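PDB 4GT6: cell surface protein from Faecalibacterium prausnitzii A2-165, which is of unknown function but, as an extracellular leucine-rich repeat protein of the BspA type, probably binds other proteins at the cell surface. Local coordinates for residues Lys271-Val277 with Ile293-Ile299; Glu301-Phe307 with Gln324-Phe330; Arg242-Phe247 with Tyr266-Lys271. All coordinates share one frame; numbering follows the deposited sequence.

Interaction 1: Lys271-Val277 with Ile293-Ile299. With NA (sodium ion), chain R; EDO (1,2-ethanediol), chain I.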
# COMPACT_ATOMS: atom_id res chain seq x y z
N LYS A 271 -9.77 -23.22 5.64
CA LYS A 271 -10.84 -23.54 6.59
C LYS A 271 -10.99 -22.38 7.56
O LYS A 271 -9.99 -21.88 8.08
CB LYS A 271 -10.59 -24.87 7.31
CG LYS A 271 -10.74 -26.04 6.34
CD LYS A 271 -10.44 -27.41 6.93
CE LYS A 271 -10.48 -28.48 5.87
NZ LYS A 271 -11.79 -28.53 5.16
N MSE A 272 -12.22 -21.91 7.75
CA MSE A 272 -12.53 -20.79 8.65
C MSE A 272 -13.18 -21.31 9.91
O MSE A 272 -14.12 -22.09 9.79
CB MSE A 272 -13.54 -19.79 8.02
CG MSE A 272 -13.09 -19.14 6.80
SE MSE A 272 -14.51 -17.91 6.33
CE MSE A 272 -14.07 -18.02 4.45
N PRO A 273 -12.80 -20.80 11.11
CA PRO A 273 -13.52 -21.17 12.32
C PRO A 273 -14.83 -20.38 12.39
O PRO A 273 -14.94 -19.30 11.76
CB PRO A 273 -12.55 -20.74 13.44
CG PRO A 273 -11.89 -19.51 12.88
CD PRO A 273 -11.75 -19.80 11.39
N ASP A 274 -15.78 -20.83 13.24
CA ASP A 274 -17.06 -20.13 13.38
C ASP A 274 -16.89 -18.80 14.15
O ASP A 274 -17.82 -17.98 14.14
CB ASP A 274 -18.12 -21.02 14.02
CG ASP A 274 -18.53 -22.20 13.15
OD1 ASP A 274 -18.40 -22.10 11.90
OD2 ASP A 274 -18.99 -23.21 13.71
N SER A 275 -15.70 -18.55 14.74
CA SER A 275 -15.43 -17.26 15.39
C SER A 275 -15.32 -16.14 14.34
O SER A 275 -15.48 -14.97 14.69
CB SER A 275 -14.17 -17.32 16.27
OG SER A 275 -13.00 -17.68 15.55
N VAL A 276 -15.07 -16.48 13.05
CA VAL A 276 -14.98 -15.47 11.98
C VAL A 276 -16.39 -14.94 11.70
O VAL A 276 -17.29 -15.72 11.32
CB VAL A 276 -14.30 -15.98 10.68
CG1 VAL A 276 -14.44 -14.96 9.53
CG2 VAL A 276 -12.82 -16.28 10.93
N VAL A 277 -16.59 -13.64 11.90
CA VAL A 277 -17.92 -13.03 11.69
C VAL A 277 -17.94 -12.14 10.45
O VAL A 277 -19.02 -11.74 10.01
CB VAL A 277 -18.47 -12.29 12.93
CG1 VAL A 277 -18.62 -13.24 14.12
CG2 VAL A 277 -17.62 -11.07 13.30
N ILE A 293 -12.96 -24.32 0.06
CA ILE A 293 -13.20 -23.30 1.08
C ILE A 293 -14.27 -23.83 2.04
O ILE A 293 -15.35 -24.21 1.58
CB ILE A 293 -13.64 -21.93 0.47
CG1 ILE A 293 -12.58 -21.38 -0.49
CG2 ILE A 293 -13.96 -20.90 1.59
CD1 ILE A 293 -13.11 -21.10 -1.83
N GLU A 294 -13.96 -23.86 3.34
CA GLU A 294 -14.91 -24.22 4.41
C GLU A 294 -15.20 -22.91 5.14
O GLU A 294 -14.30 -22.31 5.72
CB GLU A 294 -14.32 -25.29 5.33
CG GLU A 294 -15.28 -25.79 6.40
CD GLU A 294 -14.81 -27.00 7.19
OE1 GLU A 294 -14.08 -27.84 6.62
OE2 GLU A 294 -15.21 -27.12 8.37
N PHE A 295 -16.43 -22.44 5.03
CA PHE A 295 -16.84 -21.17 5.59
C PHE A 295 -17.23 -21.26 7.04
O PHE A 295 -17.74 -22.28 7.48
CB PHE A 295 -18.07 -20.65 4.82
CG PHE A 295 -17.78 -20.23 3.41
CD1 PHE A 295 -17.26 -18.97 3.13
CD2 PHE A 295 -18.03 -21.09 2.34
CE1 PHE A 295 -16.99 -18.57 1.82
CE2 PHE A 295 -17.78 -20.69 1.02
CZ PHE A 295 -17.28 -19.43 0.77
N SER A 296 -17.12 -20.12 7.74
CA SER A 296 -17.65 -19.93 9.07
C SER A 296 -19.19 -19.92 8.99
O SER A 296 -19.74 -19.34 8.03
CB SER A 296 -17.17 -18.59 9.61
OG SER A 296 -17.98 -18.23 10.71
N SER A 297 -19.87 -20.45 10.02
CA SER A 297 -21.34 -20.42 10.07
C SER A 297 -21.87 -19.03 10.49
O SER A 297 -23.08 -18.83 10.53
CB SER A 297 -21.85 -21.48 11.05
OG SER A 297 -21.48 -21.11 12.38
N ARG A 298 -20.97 -18.08 10.85
CA ARG A 298 -21.40 -16.77 11.37
C ARG A 298 -21.17 -15.60 10.40
O ARG A 298 -21.53 -14.46 10.72
CB ARG A 298 -20.75 -16.49 12.74
CG ARG A 298 -21.33 -17.44 13.81
CD ARG A 298 -20.72 -17.27 15.20
NE ARG A 298 -21.03 -15.98 15.80
CZ ARG A 298 -20.19 -15.28 16.56
NH1 ARG A 298 -18.96 -15.73 16.78
NH2 ARG A 298 -20.56 -14.12 17.08
N ILE A 299 -20.66 -15.86 9.20
CA ILE A 299 -20.54 -14.78 8.22
C ILE A 299 -21.91 -14.59 7.55
O ILE A 299 -22.63 -15.57 7.40
CB ILE A 299 -19.40 -15.00 7.21
CG1 ILE A 299 -19.55 -16.34 6.48
CG2 ILE A 299 -18.03 -14.89 7.93
CD1 ILE A 299 -18.75 -16.40 5.12
NA NA R . -24.44 -19.07 8.58
C1 EDO I . -16.66 -24.40 9.82
O1 EDO I . -16.29 -23.47 10.83
C2 EDO I . -18.07 -24.99 10.12
O2 EDO I . -19.06 -23.97 10.03
O HOH W 1 -21.75 -23.93 13.45
O HOH W 2 -16.09 -13.74 16.97
O HOH W 3 -21.66 -11.81 10.85
O HOH W 4 -22.41 -18.35 7.38
O HOH W 5 -24.83 -16.68 8.85
O HOH W 6 -26.38 -19.55 9.99
O HOH W 7 -24.15 -21.45 8.21
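M272, a selenomethionine, and F295 lie side by side and point the same way. With CG anti to its carbonyl carbon (chi1 -62°) and the chain extended beyond, M272 carries CE to 3.6 Å from CD1 of F295, while CG2 of I293 rests over the centre of one face of that ring. The parallel pairing just before is held by M272 N and E294 O, 2.9 Å apart; beside it K271 and E294 cross obliquely, and in the conformer described K271 NZ makes a salt bridge to E294 OE1 (2.8 Å), less certain because a second lysine conformer is modelled.

S296 points its hydroxyl at the turn P273-V276, where OG donates to V276 O at 2.7 Å in the carbonyl plane; the same OG accepts from R298 N, forming an ST turn. With S296 replaced by an alanine, both bonds of OG go, and V276 O would probably be left without this donor and the R298 turn freer to shift. S296 N is buried with no partner. D274 reaches over from the turn: its OD1 takes S297 N at 2.9 Å from above the carboxylate plane, 47° out of it, and also accepts from O2 of an ethanediol, probably carried over from crystallisation. V277 and R298 run alongside, CG1 of the valine sitting 3.5 Å above the centre of the guanidinium plane.

S297 O binds a sodium ion, whose other ligands are four waters and E320 O. In the leucine-rich repeat coil, 271-277 runs from strand 269-271 to 278-279 and 293-299 from 292-294 to 301-302, while M272 and V276 pack on strand 253-256 and F295 on I316.

Interaction 2: Glu301-Phe307 with Gln324-Phe330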
# COMPACT_ATOMS: atom_id res chain seq x y z
N GLU A 301 -22.17 -12.16 4.72
CA GLU A 301 -21.93 -11.49 3.45
C GLU A 301 -20.69 -12.03 2.77
O GLU A 301 -19.73 -12.38 3.45
CB GLU A 301 -21.76 -9.98 3.73
CG GLU A 301 -21.31 -9.09 2.59
CD GLU A 301 -20.99 -7.69 3.09
OE1 GLU A 301 -21.94 -6.99 3.50
OE2 GLU A 301 -19.79 -7.33 3.12
N LEU A 302 -20.73 -12.11 1.43
CA LEU A 302 -19.55 -12.39 0.60
C LEU A 302 -19.16 -11.01 0.04
O LEU A 302 -19.96 -10.40 -0.68
CB LEU A 302 -19.80 -13.45 -0.49
CG LEU A 302 -20.02 -14.89 0.01
CD1 LEU A 302 -19.87 -15.84 -1.13
CD2 LEU A 302 -19.03 -15.28 1.11
N PRO A 303 -18.04 -10.41 0.51
CA PRO A 303 -17.75 -9.02 0.14
C PRO A 303 -17.31 -8.87 -1.30
O PRO A 303 -17.07 -9.86 -1.99
CB PRO A 303 -16.64 -8.64 1.12
CG PRO A 303 -15.90 -9.93 1.34
CD PRO A 303 -17.00 -10.96 1.42
N GLU A 304 -17.17 -7.63 -1.74
CA GLU A 304 -16.74 -7.33 -3.09
C GLU A 304 -15.43 -8.05 -3.45
O GLU A 304 -14.51 -8.10 -2.63
CB GLU A 304 -16.59 -5.81 -3.21
CG GLU A 304 -15.95 -5.29 -4.48
CD GLU A 304 -15.75 -3.79 -4.38
OE1 GLU A 304 -16.72 -3.09 -4.00
OE2 GLU A 304 -14.60 -3.32 -4.58
N SER A 305 -15.39 -8.67 -4.66
CA SER A 305 -14.21 -9.35 -5.23
C SER A 305 -13.61 -10.43 -4.31
O SER A 305 -12.43 -10.76 -4.48
CB SER A 305 -13.11 -8.34 -5.55
OG SER A 305 -13.53 -7.30 -6.41
N VAL A 306 -14.40 -11.00 -3.37
CA VAL A 306 -13.85 -11.94 -2.36
C VAL A 306 -13.06 -13.11 -3.01
O VAL A 306 -11.98 -13.43 -2.53
CB VAL A 306 -14.90 -12.42 -1.32
CG1 VAL A 306 -16.10 -13.11 -1.97
CG2 VAL A 306 -14.25 -13.29 -0.22
N PHE A 307 -13.59 -13.72 -4.08
CA PHE A 307 -12.93 -14.82 -4.79
C PHE A 307 -12.71 -14.47 -6.26
O PHE A 307 -12.56 -15.37 -7.08
CB PHE A 307 -13.76 -16.12 -4.67
CG PHE A 307 -13.91 -16.58 -3.24
CD1 PHE A 307 -12.82 -17.06 -2.53
CD2 PHE A 307 -15.15 -16.55 -2.61
CE1 PHE A 307 -12.95 -17.46 -1.19
CE2 PHE A 307 -15.29 -16.95 -1.28
CZ PHE A 307 -14.19 -17.40 -0.57
N GLN A 324 -26.12 -11.51 1.15
CA GLN A 324 -25.72 -10.85 -0.08
C GLN A 324 -24.33 -11.29 -0.52
O GLN A 324 -23.47 -11.59 0.31
CB GLN A 324 -25.78 -9.31 0.05
CG GLN A 324 -24.96 -8.73 1.19
CD GLN A 324 -25.08 -7.23 1.33
OE1 GLN A 324 -25.96 -6.57 0.76
NE2 GLN A 324 -24.18 -6.65 2.10
N ILE A 325 -24.16 -11.34 -1.84
CA ILE A 325 -22.94 -11.68 -2.57
C ILE A 325 -22.64 -10.41 -3.35
O ILE A 325 -23.40 -10.08 -4.25
CB ILE A 325 -23.19 -12.94 -3.45
CG1 ILE A 325 -23.54 -14.18 -2.60
CG2 ILE A 325 -22.00 -13.21 -4.39
CD1 ILE A 325 -23.99 -15.45 -3.44
N LEU A 326 -21.60 -9.66 -2.96
CA LEU A 326 -21.36 -8.35 -3.55
C LEU A 326 -20.68 -8.38 -4.92
O LEU A 326 -20.38 -9.45 -5.47
CB LEU A 326 -20.60 -7.44 -2.56
CG LEU A 326 -21.30 -7.14 -1.21
CD1 LEU A 326 -20.52 -6.07 -0.42
CD2 LEU A 326 -22.74 -6.68 -1.40
N ASP A 327 -20.48 -7.19 -5.51
CA ASP A 327 -19.91 -7.04 -6.86
C ASP A 327 -18.62 -7.82 -7.06
O ASP A 327 -17.77 -7.84 -6.18
CB ASP A 327 -19.66 -5.56 -7.16
CG ASP A 327 -20.91 -4.82 -7.63
OD1 ASP A 327 -21.38 -5.10 -8.76
OD2 ASP A 327 -21.39 -3.95 -6.90
N ASP A 328 -18.50 -8.51 -8.21
CA ASP A 328 -17.31 -9.25 -8.61
C ASP A 328 -16.89 -10.36 -7.60
O ASP A 328 -15.75 -10.82 -7.69
CB ASP A 328 -16.12 -8.27 -8.80
CG ASP A 328 -16.25 -7.32 -9.97
OD1 ASP A 328 -17.07 -7.60 -10.88
OD2 ASP A 328 -15.48 -6.33 -10.01
N ALA A 329 -17.78 -10.82 -6.70
CA ALA A 329 -17.42 -11.85 -5.71
C ALA A 329 -16.76 -13.10 -6.35
O ALA A 329 -15.84 -13.65 -5.75
CB ALA A 329 -18.63 -12.26 -4.90
N PHE A 330 -17.22 -13.52 -7.54
CA PHE A 330 -16.63 -14.67 -8.25
C PHE A 330 -16.21 -14.29 -9.66
O PHE A 330 -16.15 -15.16 -10.53
CB PHE A 330 -17.62 -15.86 -8.28
CG PHE A 330 -17.90 -16.42 -6.91
CD1 PHE A 330 -17.08 -17.41 -6.37
CD2 PHE A 330 -18.94 -15.91 -6.13
CE1 PHE A 330 -17.34 -17.93 -5.10
CE2 PHE A 330 -19.19 -16.42 -4.86
CZ PHE A 330 -18.41 -17.44 -4.36
O HOH W 8 -12.62 -7.44 -8.89
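Four backbone hydrogen bonds tie E301-F307 to Q324-F330 in parallel register. L302 makes two of them: its N donates to Q324 O at 3.0 Å, and its O accepts from L326 N. S305 N then bonds to D327 O and F307 N to A329 O (2.8 Å). Between the L302 and F307 bonds each segment makes a type II turn, P303-V306 and L326-A329, and the turns nest one on the other, with S305 and D328 each taking the positive phi of the third position. CA-H...O contacts fill in between the stronger bonds, the straightest from S305 CA to D328 O.

Among polar side chains, E301 and Q324 extend alongside each other in the same direction. Q324 NE2 donates to E301 OE1 at 2.7 Å in a bent bond (139° at the hydrogen); the oxygen lies in the amide plane of Q324, but the nitrogen stands 38° out of the carboxylate plane, the two planes being turned 45° apart. CD1 of L326 passes beside OE2 of E301, 3.8 Å away. At the turns a water bridges OG of S305 and, more distantly, OD2 of D328.

The apolar contacts lie on the inner side. CD1 of L302 comes across to CE2 of F330 (3.8 Å), and V306 CG1 meets A329 CB. F307 and F330 run side by side with near-parallel rings, slid apart so that they barely overlap, the centroids 5.5 Å from each other. Next to them F307 meets the ring of F284 and F330 that of F353, so the pair belongs to a row of phenylalanines along the repeats.

Backbone bonds thus set the register of consecutive coils; L302, F307 and F330 are buried and meet through apolar contacts; E301, Q324 and E304 stay partly exposed, while buried D327 turns OD1 to OG of S351.

Interaction 3: Arg242-Phe247 with Tyr266-Lys271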
# COMPACT_ATOMS: atom_id res chain seq x y z
N ARG A 242 3.74 -18.47 0.54
CA ARG A 242 3.74 -19.62 1.47
C ARG A 242 3.29 -20.87 0.70
O ARG A 242 2.23 -20.88 0.07
CB ARG A 242 2.84 -19.33 2.67
CG ARG A 242 2.87 -20.42 3.69
CD ARG A 242 2.33 -19.89 4.98
NE ARG A 242 2.14 -20.99 5.92
CZ ARG A 242 1.84 -20.79 7.20
NH1 ARG A 242 1.68 -19.57 7.66
NH2 ARG A 242 1.72 -21.83 8.02
N GLU A 243 4.10 -21.93 0.74
CA GLU A 243 3.86 -23.12 -0.10
C GLU A 243 2.86 -24.16 0.43
O GLU A 243 2.52 -25.08 -0.32
CB GLU A 243 5.20 -23.80 -0.42
CG GLU A 243 6.08 -22.89 -1.26
CD GLU A 243 7.38 -23.48 -1.78
OE1 GLU A 243 7.48 -24.73 -1.88
OE2 GLU A 243 8.26 -22.69 -2.18
N ASP A 244 2.38 -24.04 1.67
CA ASP A 244 1.45 -25.05 2.21
C ASP A 244 0.16 -25.14 1.39
O ASP A 244 -0.49 -24.12 1.17
CB ASP A 244 1.11 -24.74 3.67
CG ASP A 244 2.35 -24.66 4.52
OD1 ASP A 244 2.92 -25.73 4.84
OD2 ASP A 244 2.85 -23.55 4.72
N PRO A 245 -0.24 -26.35 0.96
CA PRO A 245 -1.49 -26.47 0.19
C PRO A 245 -2.73 -26.15 1.02
O PRO A 245 -3.73 -25.79 0.44
CB PRO A 245 -1.51 -27.94 -0.25
CG PRO A 245 -0.13 -28.43 -0.06
CD PRO A 245 0.43 -27.66 1.08
N ALA A 246 -2.67 -26.30 2.36
CA ALA A 246 -3.84 -26.06 3.20
C ALA A 246 -3.52 -25.12 4.35
O ALA A 246 -2.40 -25.11 4.88
CB ALA A 246 -4.37 -27.37 3.76
N PHE A 247 -4.54 -24.38 4.79
CA PHE A 247 -4.40 -23.52 5.97
C PHE A 247 -5.72 -23.52 6.72
O PHE A 247 -6.77 -23.45 6.10
CB PHE A 247 -3.97 -22.08 5.61
CG PHE A 247 -3.77 -21.21 6.85
CD1 PHE A 247 -2.74 -21.47 7.75
CD2 PHE A 247 -4.63 -20.15 7.12
CE1 PHE A 247 -2.57 -20.68 8.90
CE2 PHE A 247 -4.43 -19.32 8.24
CZ PHE A 247 -3.42 -19.61 9.14
N TYR A 266 0.07 -20.75 -3.94
CA TYR A 266 0.05 -22.19 -3.63
C TYR A 266 -1.15 -22.66 -2.82
O TYR A 266 -1.44 -23.87 -2.83
CB TYR A 266 1.32 -22.57 -2.85
CG TYR A 266 2.60 -22.25 -3.60
CD1 TYR A 266 3.13 -23.13 -4.54
CD2 TYR A 266 3.29 -21.06 -3.36
CE1 TYR A 266 4.30 -22.83 -5.24
CE2 TYR A 266 4.47 -20.75 -4.06
CZ TYR A 266 4.97 -21.64 -4.99
OH TYR A 266 6.13 -21.36 -5.68
N LEU A 267 -1.78 -21.77 -2.05
CA LEU A 267 -2.89 -22.15 -1.17
C LEU A 267 -4.03 -22.80 -1.95
O LEU A 267 -4.61 -22.17 -2.85
CB LEU A 267 -3.39 -20.91 -0.40
CG LEU A 267 -4.44 -21.18 0.70
CD1 LEU A 267 -3.87 -22.04 1.84
CD2 LEU A 267 -4.95 -19.89 1.27
N ALA A 268 -4.34 -24.08 -1.62
CA ALA A 268 -5.37 -24.86 -2.34
C ALA A 268 -6.64 -25.08 -1.50
O ALA A 268 -7.71 -25.29 -2.06
CB ALA A 268 -4.80 -26.21 -2.76
N SER A 269 -6.51 -25.02 -0.17
CA SER A 269 -7.63 -25.28 0.72
C SER A 269 -7.60 -24.35 1.91
O SER A 269 -6.55 -24.22 2.53
CB SER A 269 -7.56 -26.74 1.20
OG SER A 269 -8.60 -27.03 2.12
N VAL A 270 -8.72 -23.72 2.25
CA VAL A 270 -8.75 -22.86 3.43
C VAL A 270 -9.95 -23.27 4.31
O VAL A 270 -11.01 -23.62 3.78
CB VAL A 270 -8.73 -21.33 3.10
CG1 VAL A 270 -9.97 -20.89 2.31
CG2 VAL A 270 -8.53 -20.47 4.35
N LYS A 271 -9.77 -23.22 5.64
CA LYS A 271 -10.84 -23.54 6.59
C LYS A 271 -10.99 -22.38 7.56
O LYS A 271 -9.99 -21.88 8.08
CB LYS A 271 -10.59 -24.87 7.31
CG LYS A 271 -10.74 -26.04 6.34
CD LYS A 271 -10.44 -27.41 6.93
CE LYS A 271 -10.48 -28.48 5.87
NZ LYS A 271 -11.79 -28.53 5.16
O HOH W 9 0.36 -19.37 -1.32
O HOH W 10 -7.63 -26.21 5.00
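E243 and Y266 both hold CG anti to the carbonyl carbon (chi1 -65° and -58°), which sends the two side chains out together, side by side. The glutamate methylene CG therefore settles over the centre of one face of the tyrosine ring, 3.9 Å from the centroid and 13° off its normal, a CH-pi contact. The arrangement stands at the entry to a parallel strand pair of the leucine-rich repeat coil, where 246-248 and 269-271 come from successive turns of the chain.

Before the strand, R242 O lies close to CB of Y266, and a water that accepts from Y266 N lies 2.8 Å from R242 O. R242 itself turns away from the tyrosine: its NE bonds to OD2 of D244 in a salt bridge within the segment, and NH1 reaches D221 O.

L267 starts out pointing away, but its CD1 swings back to lie 3.8 Å from CB of F247. The phenylalanine ring leads off in another direction, to meet Y238, so only the root of this side chain is covered by the leucine. Along the strands F247 uses both its N-H and its C=O: F247 N donates to S269 O (3.0 Å), and F247 O receives K271 N at the same length. A246 CB and S269 CB lie beside each other on the face of the sheet opposite F247 and V270, and on that side a water links S269 OG to F247 O.

The strand pairing opens at a carbonyl gripped twice: P245 O takes A268 N at 2.7 Å, tilted from the carbonyl plane, and S269 N at 2.9 Å, the latter nearly along the C=O axis.

Overall arrangement
The three contacts follow one another along the same repeat region. Interactions 3 and 1 share K271 and the sheet 246-248, 269-271, 292-294: E294 N probably bonds to V270 O, and I293 packs on V270 between them. Interaction 1 also touches interaction 2, its I293 and F295 meeting F307 and L302, whereas interactions 2 and 3 do not touch, their nearest atoms about 6 Å apart. Interaction 2 is the most buried, with no fully exposed residue, and joins backbone bonds to aromatic packing. Interactions 1 and 3 each combine a few buried residues with several exposed ones; the first adds charges, hydroxyl bonds and a sodium ion, the third relies mainly on backbone bonds.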